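Local atomic coordinates of acyl-CoA thioesterase II TesB2 (Mycobacterium marinum, PDB entry 3U0A), a protein that probably hydrolyses fatty acyl-CoA thioesters to free fatty acid and CoA, as a member of the C/M/P thioester hydrolase family. Residues H60-F66 with L221-F227; S197-L202 with V268-G272. All coordinates share one frame; numbering follows the deposited sequence.

Contact 1 of 2, residues H60-F66 with L221-F227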
ATOM      1  N   HIS A  60      -4.348 -11.510   4.579  1.00 40.00           N
ATOM      2  CA  HIS A  60      -3.067 -11.335   3.900  1.00 39.85           C
ATOM      3  C   HIS A  60      -2.769  -9.925   3.453  1.00 39.39           C
ATOM      4  O   HIS A  60      -1.606  -9.632   3.111  1.00 39.30           O
ATOM      5  CB  HIS A  60      -2.964 -12.284   2.686  1.00 40.10           C
ATOM      6  CG  HIS A  60      -3.907 -11.954   1.572  1.00 39.97           C
ATOM      7  ND1 HIS A  60      -3.637 -11.024   0.654  1.00 39.64           N
ATOM      8  CD2 HIS A  60      -5.147 -12.483   1.248  1.00 40.24           C
ATOM      9  CE1 HIS A  60      -4.648 -10.957  -0.220  1.00 39.70           C
ATOM     10  NE2 HIS A  60      -5.582 -11.849   0.154  1.00 40.06           N
ATOM     11  N   SER A  61      -3.792  -9.069   3.360  1.00 39.17           N
ATOM     12  CA  SER A  61      -3.536  -7.662   3.084  1.00 38.86           C
ATOM     13  C   SER A  61      -4.601  -6.771   3.665  1.00 38.75           C
ATOM     14  O   SER A  61      -5.640  -7.244   4.033  1.00 38.87           O
ATOM     15  CB  SER A  61      -3.321  -7.389   1.597  1.00 38.77           C
ATOM     16  OG  SER A  61      -4.500  -7.529   0.859  1.00 38.82           O
ATOM     17  N   LEU A  62      -4.285  -5.493   3.826  1.00 38.61           N
ATOM     18  CA  LEU A  62      -5.252  -4.507   4.247  1.00 38.56           C
ATOM     19  C   LEU A  62      -4.748  -3.174   3.857  1.00 38.50           C
ATOM     20  O   LEU A  62      -3.536  -2.979   3.700  1.00 38.52           O
ATOM     21  CB  LEU A  62      -5.541  -4.545   5.746  1.00 38.68           C
ATOM     22  CG  LEU A  62      -4.428  -4.257   6.739  1.00 38.81           C
ATOM     23  CD1 LEU A  62      -4.081  -2.781   6.710  1.00 38.80           C
ATOM     24  CD2 LEU A  62      -4.822  -4.720   8.139  1.00 39.04           C
ATOM     25  N   HIS A  63      -5.692  -2.265   3.633  1.00 38.50           N
ATOM     26  CA  HIS A  63      -5.399  -0.903   3.235  1.00 38.58           C
ATOM     27  C   HIS A  63      -6.405  -0.083   3.996  1.00 38.68           C
ATOM     28  O   HIS A  63      -7.537  -0.457   4.078  1.00 38.65           O
ATOM     29  CB  HIS A  63      -5.602  -0.671   1.736  1.00 38.60           C
ATOM     30  CG  HIS A  63      -4.879  -1.658   0.787  1.00 38.54           C
ATOM     31  ND1 HIS A  63      -5.312  -2.925   0.574  1.00 38.49           N
ATOM     32  CD2 HIS A  63      -3.781  -1.477  -0.095  1.00 38.59           C
ATOM     33  CE1 HIS A  63      -4.499  -3.549  -0.331  1.00 38.52           C
ATOM     34  NE2 HIS A  63      -3.577  -2.658  -0.753  1.00 38.55           N
ATOM     35  N   GLY A  64      -6.026   1.035   4.587  1.00 38.88           N
ATOM     36  CA  GLY A  64      -7.028   1.947   5.120  1.00 39.06           C
ATOM     37  C   GLY A  64      -6.624   3.398   5.204  1.00 39.41           C
ATOM     38  O   GLY A  64      -5.484   3.741   5.120  1.00 39.55           O
ATOM     39  N   TYR A  65      -7.602   4.243   5.420  1.00 39.63           N
ATOM     40  CA  TYR A  65      -7.432   5.663   5.418  1.00 40.09           C
ATOM     41  C   TYR A  65      -7.878   6.251   6.777  1.00 40.38           C
ATOM     42  O   TYR A  65      -9.013   6.067   7.208  1.00 40.31           O
ATOM     43  CB  TYR A  65      -8.286   6.245   4.302  1.00 40.25           C
ATOM     44  CG  TYR A  65      -7.633   6.380   2.939  1.00 40.32           C
ATOM     45  CD1 TYR A  65      -6.380   6.977   2.797  1.00 40.59           C
ATOM     46  CD2 TYR A  65      -8.308   5.981   1.781  1.00 40.21           C
ATOM     47  CE1 TYR A  65      -5.792   7.128   1.550  1.00 40.72           C
ATOM     48  CE2 TYR A  65      -7.741   6.136   0.528  1.00 40.35           C
ATOM     49  CZ  TYR A  65      -6.473   6.717   0.400  1.00 40.60           C
ATOM     50  OH  TYR A  65      -5.886   6.857  -0.861  1.00 40.79           O
ATOM     51  N   PHE A  66      -6.974   6.976   7.433  1.00 40.78           N
ATOM     52  CA  PHE A  66      -7.282   7.653   8.690  1.00 41.20           C
ATOM     53  C   PHE A  66      -7.967   8.972   8.377  1.00 41.71           C
ATOM     54  O   PHE A  66      -7.342   9.935   7.940  1.00 42.19           O
ATOM     55  CB  PHE A  66      -6.011   7.901   9.474  1.00 41.54           C
ATOM     56  CG  PHE A  66      -5.328   6.649   9.923  1.00 41.17           C
ATOM     57  CD1 PHE A  66      -5.695   6.045  11.120  1.00 41.15           C
ATOM     58  CD2 PHE A  66      -4.337   6.080   9.163  1.00 40.93           C
ATOM     59  CE1 PHE A  66      -5.085   4.915  11.569  1.00 40.94           C
ATOM     60  CE2 PHE A  66      -3.720   4.935   9.600  1.00 40.68           C
ATOM     61  CZ  PHE A  66      -4.086   4.356  10.816  1.00 40.71           C
ATOM     62  N   LEU A 221      -1.959   9.428   7.670  1.00 41.25           N
ATOM     63  CA  LEU A 221      -2.971   9.533   6.609  1.00 41.28           C
ATOM     64  C   LEU A 221      -3.537   8.155   6.189  1.00 41.08           C
ATOM     65  O   LEU A 221      -4.734   7.985   5.945  1.00 41.09           O
ATOM     66  CB  LEU A 221      -2.345  10.242   5.407  1.00 41.46           C
ATOM     67  CG  LEU A 221      -1.789  11.635   5.674  1.00 41.77           C
ATOM     68  CD1 LEU A 221      -1.096  12.193   4.440  1.00 42.01           C
ATOM     69  CD2 LEU A 221      -2.912  12.573   6.103  1.00 41.95           C
ATOM     70  N   ASP A 222      -2.654   7.175   6.106  1.00 40.98           N
ATOM     71  CA  ASP A 222      -3.054   5.854   5.694  1.00 40.87           C
ATOM     72  C   ASP A 222      -2.156   4.759   6.247  1.00 40.84           C
ATOM     73  O   ASP A 222      -1.310   5.019   7.087  1.00 40.87           O
ATOM     74  CB  ASP A 222      -3.172   5.790   4.158  1.00 40.89           C
ATOM     75  CG  ASP A 222      -1.836   5.667   3.433  1.00 40.96           C
ATOM     76  OD1 ASP A 222      -0.803   5.289   4.017  1.00 41.00           O
ATOM     77  OD2 ASP A 222      -1.866   5.912   2.221  1.00 41.02           O
ATOM     78  N   HIS A 223      -2.449   3.530   5.852  1.00 40.82           N
ATOM     79  CA  HIS A 223      -1.512   2.445   5.904  1.00 40.89           C
ATOM     80  C   HIS A 223      -1.986   1.342   4.975  1.00 40.93           C
ATOM     81  O   HIS A 223      -3.178   1.225   4.659  1.00 40.89           O
ATOM     82  CB  HIS A 223      -1.209   1.949   7.351  1.00 40.91           C
ATOM     83  CG  HIS A 223      -2.369   1.250   8.060  1.00 40.91           C
ATOM     84  ND1 HIS A 223      -2.348   1.014   9.360  1.00 40.94           N
ATOM     85  CD2 HIS A 223      -3.574   0.732   7.591  1.00 40.95           C
ATOM     86  CE1 HIS A 223      -3.486   0.363   9.716  1.00 41.03           C
ATOM     87  NE2 HIS A 223      -4.227   0.209   8.635  1.00 41.04           N
ATOM     88  N   ALA A 224      -1.012   0.563   4.514  1.00 41.07           N
ATOM     89  CA  ALA A 224      -1.212  -0.587   3.638  1.00 41.18           C
ATOM     90  C   ALA A 224      -0.272  -1.637   4.156  1.00 41.42           C
ATOM     91  O   ALA A 224       0.894  -1.335   4.389  1.00 41.52           O
ATOM     92  CB  ALA A 224      -0.865  -0.238   2.183  1.00 41.21           C
ATOM     93  N   MET A 225      -0.772  -2.860   4.338  1.00 41.58           N
ATOM     94  CA  MET A 225       0.035  -3.964   4.916  1.00 41.89           C
ATOM     95  C   MET A 225      -0.191  -5.289   4.207  1.00 42.20           C
ATOM     96  O   MET A 225      -1.262  -5.531   3.641  1.00 42.15           O
ATOM     97  CB  MET A 225      -0.266  -4.143   6.393  1.00 41.90           C
ATOM     98  CG  MET A 225      -0.015  -2.904   7.233  1.00 41.64           C
ATOM     99  SD  MET A 225      -0.420  -3.138   8.963  1.00 41.66           S
ATOM    100  CE  MET A 225      -0.188  -1.436   9.544  1.00 41.35           C
ATOM    101  N   TRP A 226       0.840  -6.138   4.230  1.00 42.57           N
ATOM    102  CA  TRP A 226       0.775  -7.442   3.597  1.00 42.97           C
ATOM    103  C   TRP A 226       1.368  -8.431   4.517  1.00 43.40           C
ATOM    104  O   TRP A 226       2.509  -8.291   4.905  1.00 43.54           O
ATOM    105  CB  TRP A 226       1.503  -7.421   2.251  1.00 43.10           C
ATOM    106  CG  TRP A 226       0.873  -6.474   1.228  1.00 42.71           C
ATOM    107  CD1 TRP A 226      -0.077  -6.767   0.270  1.00 42.66           C
ATOM    108  CD2 TRP A 226       1.154  -5.069   1.036  1.00 42.39           C
ATOM    109  NE1 TRP A 226      -0.398  -5.670  -0.467  1.00 42.31           N
ATOM    110  CE2 TRP A 226       0.288  -4.616  -0.045  1.00 42.16           C
ATOM    111  CE3 TRP A 226       2.003  -4.161   1.634  1.00 42.32           C
ATOM    112  CZ2 TRP A 226       0.302  -3.315  -0.494  1.00 41.90           C
ATOM    113  CZ3 TRP A 226       1.999  -2.835   1.170  1.00 42.07           C
ATOM    114  CH2 TRP A 226       1.171  -2.436   0.125  1.00 41.88           C
ATOM    115  N   PHE A 227       0.594  -9.436   4.888  1.00 43.66           N
ATOM    116  CA  PHE A 227       0.993 -10.390   5.925  1.00 44.11           C
ATOM    117  C   PHE A 227       1.343 -11.676   5.253  1.00 44.72           C
ATOM    118  O   PHE A 227       0.471 -12.416   4.844  1.00 44.93           O
ATOM    119  CB  PHE A 227      -0.138 -10.578   6.933  1.00 44.07           C
ATOM    120  CG  PHE A 227      -0.640  -9.292   7.484  1.00 43.50           C
ATOM    121  CD1 PHE A 227       0.153  -8.535   8.324  1.00 43.30           C
ATOM    122  CD2 PHE A 227      -1.874  -8.801   7.129  1.00 43.22           C
ATOM    123  CE1 PHE A 227      -0.291  -7.326   8.822  1.00 42.84           C
ATOM    124  CE2 PHE A 227      -2.318  -7.592   7.627  1.00 42.78           C
ATOM    125  CZ  PHE A 227      -1.530  -6.856   8.478  1.00 42.60           C
TER
HETATM  126  O   HOH W   1      -6.657   9.964   5.082  1.00  2.55           O
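The seam between the two hotdog halves of the chain runs along this antiparallel pair, where L62 faces M225 and G64 faces H223 as hydrogen-bonded pairs. Two N-H...O bonds join each of them, the one from M225 N to L62 O measuring 2.8 Å. At the ends the geometry changes: F227 N reaches H60 O, and F66 N reaches L221 O, from well above the carbonyl planes. A water bridges F66 O and L221 O beside the last bond.

On the face bearing L62 and H223, L62 CG sits between its backbone N and carbonyl carbon (chi1 62°), which leans the branch toward 221-227; its two methyls then part. CD1 comes within 3.6 Å of H223 NE2, while CD2 meets the edge of the F227 ring, 3.8 Å from CE2. The F66 ring points its edge at the H223 imidazole in a T-shaped pair, planes at 74°, with F66 CZ 4.0 Å from H223 ND1. That nitrogen hydrogen-bonds D198 OD1, which limits how the imidazole can turn.

The other face is turned to the second subunit. S61 CB touches W226 CD1 at 3.6 Å, H63 NE2 approaches W226 CZ2 at 3.9 Å, and Y65 lies alongside D222, its CD1 3.7 Å from D222 CB. Their polar ends leave the pair: Y65 OH bonds S61 OG of the second subunit, W226 NE1 bonds D222 OD2 of that subunit, and D222 OD1 takes the N-H of E271 in its own chain.

Strand 101-111 flanks 60-66 on the side away from 221-227, and strand 264-275 flanks 221-227. Helix 34-51 packs on L62 and H223, and helix 186-200 on M225 and F227.

Contact 2 of 2, residues S197-L202 with V268-G272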
ATOM      1  N   SER A 197       3.581  -1.118  14.227  1.00 39.97           N
ATOM      2  CA  SER A 197       3.925  -0.375  12.999  1.00 39.74           C
ATOM      3  C   SER A 197       3.180   0.969  12.965  1.00 39.95           C
ATOM      4  O   SER A 197       3.768   2.016  12.756  1.00 40.05           O
ATOM      5  CB  SER A 197       3.633  -1.182  11.725  1.00 39.43           C
ATOM      6  OG  SER A 197       3.687  -0.374  10.552  1.00 39.30           O
ATOM      7  N   ASP A 198       1.894   0.941  13.228  1.00 40.12           N
ATOM      8  CA  ASP A 198       1.175   2.195  13.338  1.00 40.48           C
ATOM      9  C   ASP A 198       1.768   3.182  14.372  1.00 40.98           C
ATOM     10  O   ASP A 198       1.556   4.378  14.229  1.00 41.31           O
ATOM     11  CB  ASP A 198      -0.326   1.947  13.593  1.00 40.76           C
ATOM     12  CG  ASP A 198      -1.072   1.539  12.320  1.00 40.52           C
ATOM     13  OD1 ASP A 198      -0.522   1.759  11.217  1.00 40.20           O
ATOM     14  OD2 ASP A 198      -2.187   0.987  12.426  1.00 40.74           O
ATOM     15  N   LEU A 199       2.495   2.681  15.387  1.00 41.13           N
ATOM     16  CA  LEU A 199       3.148   3.550  16.393  1.00 41.75           C
ATOM     17  C   LEU A 199       4.522   3.984  15.980  1.00 41.68           C
ATOM     18  O   LEU A 199       4.982   4.999  16.454  1.00 42.26           O
ATOM     19  CB  LEU A 199       3.300   2.883  17.764  1.00 42.14           C
ATOM     20  CG  LEU A 199       2.026   2.421  18.451  1.00 42.41           C
ATOM     21  CD1 LEU A 199       2.265   2.046  19.912  1.00 43.00           C
ATOM     22  CD2 LEU A 199       0.914   3.457  18.345  1.00 42.85           C
ATOM     23  N   THR A 200       5.190   3.222  15.111  1.00 41.10           N
ATOM     24  CA  THR A 200       6.647   3.406  14.901  1.00 41.16           C
ATOM     25  C   THR A 200       7.133   3.725  13.512  1.00 40.79           C
ATOM     26  O   THR A 200       8.165   4.317  13.403  1.00 41.04           O
ATOM     27  CB  THR A 200       7.433   2.171  15.345  1.00 41.09           C
ATOM     28  OG1 THR A 200       7.106   1.070  14.486  1.00 40.52           O
ATOM     29  CG2 THR A 200       7.094   1.846  16.772  1.00 41.54           C
ATOM     30  N   LEU A 201       6.445   3.330  12.458  1.00 40.30           N
ATOM     31  CA  LEU A 201       7.000   3.548  11.106  1.00 40.02           C
ATOM     32  C   LEU A 201       7.168   4.996  10.694  1.00 40.27           C
ATOM     33  O   LEU A 201       8.195   5.329  10.193  1.00 40.34           O
ATOM     34  CB  LEU A 201       6.205   2.832  10.025  1.00 39.60           C
ATOM     35  CG  LEU A 201       6.772   2.850   8.607  1.00 39.40           C
ATOM     36  CD1 LEU A 201       8.158   2.232   8.522  1.00 39.46           C
ATOM     37  CD2 LEU A 201       5.807   2.082   7.720  1.00 39.16           C
ATOM     38  N   LEU A 202       6.186   5.845  10.920  1.00 40.50           N
ATOM     39  CA  LEU A 202       6.229   7.205  10.392  1.00 40.78           C
ATOM     40  C   LEU A 202       7.371   8.040  10.988  1.00 41.34           C
ATOM     41  O   LEU A 202       7.793   9.054  10.393  1.00 41.58           O
ATOM     42  CB  LEU A 202       4.872   7.920  10.559  1.00 41.06           C
ATOM     43  CG  LEU A 202       3.854   7.652   9.430  1.00 40.69           C
ATOM     44  CD1 LEU A 202       2.465   8.241   9.744  1.00 41.11           C
ATOM     45  CD2 LEU A 202       4.381   8.173   8.096  1.00 40.52           C
ATOM     46  N   VAL A 268       5.055  -3.164   4.872  1.00 38.23           N
ATOM     47  CA  VAL A 268       4.140  -2.068   5.168  1.00 38.19           C
ATOM     48  C   VAL A 268       4.548  -0.832   4.395  1.00 37.80           C
ATOM     49  O   VAL A 268       5.732  -0.544   4.272  1.00 37.46           O
ATOM     50  CB  VAL A 268       4.137  -1.669   6.668  1.00 38.08           C
ATOM     51  CG1 VAL A 268       3.201  -0.500   6.906  1.00 38.20           C
ATOM     52  CG2 VAL A 268       3.768  -2.840   7.578  1.00 38.74           C
ATOM     53  N   MET A 269       3.558  -0.107   3.881  1.00 38.10           N
ATOM     54  CA  MET A 269       3.739   1.265   3.409  1.00 37.86           C
ATOM     55  C   MET A 269       2.738   2.157   4.113  1.00 37.92           C
ATOM     56  O   MET A 269       1.603   1.758   4.293  1.00 38.52           O
ATOM     57  CB  MET A 269       3.485   1.328   1.936  1.00 38.52           C
ATOM     58  CG  MET A 269       4.628   0.763   1.136  1.00 38.69           C
ATOM     59  SD  MET A 269       5.671   2.159   0.759  1.00 38.50           S
ATOM     60  CE  MET A 269       5.269   2.428  -0.959  1.00 39.80           C
ATOM     61  N   GLN A 270       3.169   3.363   4.490  1.00 37.54           N
ATOM     62  CA  GLN A 270       2.338   4.323   5.185  1.00 37.71           C
ATOM     63  C   GLN A 270       2.766   5.729   4.853  1.00 37.54           C
ATOM     64  O   GLN A 270       3.957   6.060   4.857  1.00 37.28           O
ATOM     65  CB  GLN A 270       2.439   4.091   6.682  1.00 37.77           C
ATOM     66  CG  GLN A 270       1.711   5.066   7.589  1.00 38.23           C
ATOM     67  CD  GLN A 270       1.519   4.490   8.993  1.00 38.86           C
ATOM     68  OE1 GLN A 270       2.440   3.880   9.535  1.00 38.78           O
ATOM     69  NE2 GLN A 270       0.331   4.654   9.573  1.00 39.76           N
ATOM     70  N   GLU A 271       1.770   6.548   4.537  1.00 37.91           N
ATOM     71  CA  GLU A 271       1.983   7.962   4.312  1.00 37.93           C
ATOM     72  C   GLU A 271       1.474   8.743   5.554  1.00 38.14           C
ATOM     73  O   GLU A 271       0.490   8.351   6.180  1.00 38.54           O
ATOM     74  CB  GLU A 271       1.272   8.391   3.032  1.00 38.47           C
ATOM     75  CG  GLU A 271       1.588   9.815   2.624  1.00 38.63           C
ATOM     76  CD  GLU A 271       1.048  10.179   1.246  1.00 39.42           C
ATOM     77  OE1 GLU A 271      -0.170   9.907   0.957  1.00 40.07           O
ATOM     78  OE2 GLU A 271       1.860  10.750   0.463  1.00 39.70           O
ATOM     79  N   GLY A 272       2.143   9.833   5.902  1.00 38.15           N
ATOM     80  CA  GLY A 272       1.732  10.687   6.996  1.00 38.64           C
ATOM     81  C   GLY A 272       1.723  12.159   6.622  1.00 38.94           C
ATOM     82  O   GLY A 272       2.328  12.577   5.632  1.00 38.81           O
TER
HETATM   83  O   HOH W   2       1.984   1.495  10.036  1.00  2.00           O
HETATM   84  O   HOH W   3      -0.142   5.378  12.542  1.00  2.00           O
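Q270 CG lies anti to the backbone N (chi1 176°) and the chain stays extended beyond it, carrying the amide from strand 268-272 across to 197-202. D198, with CG beside its own backbone N (chi1 -77°), brings OD1 to 3.4 Å from Q270 NE2, carboxylate and amide planes 52° apart. A water joins the two groups: it donates to D198 OD1 at 2.8 Å and to Q270 OE1, and accepts from S197 OG. A second water donates to D198 O and accepts a weak bond from Q270 NE2. An aspartate and a glutamine around a shared water are consistent with the water-activating site of TesB-type thioesterases.

L201 and L202 pack along Q270 and on its neighbours. L201 CD2 meets V268 CG1 at 3.8 Å, the two side chains running alongside in opposite senses. L202 lies across the Q270 chain, CG 3.8 Å from Q270 CG, and lays CD2 3.5 Å from G272 N.

S197 OG also bonds Y239 OH on strand 237-247, and D198 OD1 has H223 as a further partner. Strands 217-227 and 250-259 flank 268-272, with T253 touching L201 and L202, while helix 34-51 lies against D198 and L202.

How the contacts relate
Both contacts are buried near the middle of the chain, their centres about 10 Å apart, and meet through strands 217-227 and 264-275, which are neighbours: A224 N lies 2.9 Å from M269 O. Contact 1 joins the two hotdog halves, mostly by backbone bonds. Contact 2 stays within the C-terminal half, setting 197-202 on a strand through side chains and waters, with no clear direct hydrogen bond across it. Both touch the second subunit, contact 1 along the face bearing S61, H63 and Y65, contact 2 through M269 and E271. A probable bond from H223 ND1 to D198 OD1 ties the two contacts directly.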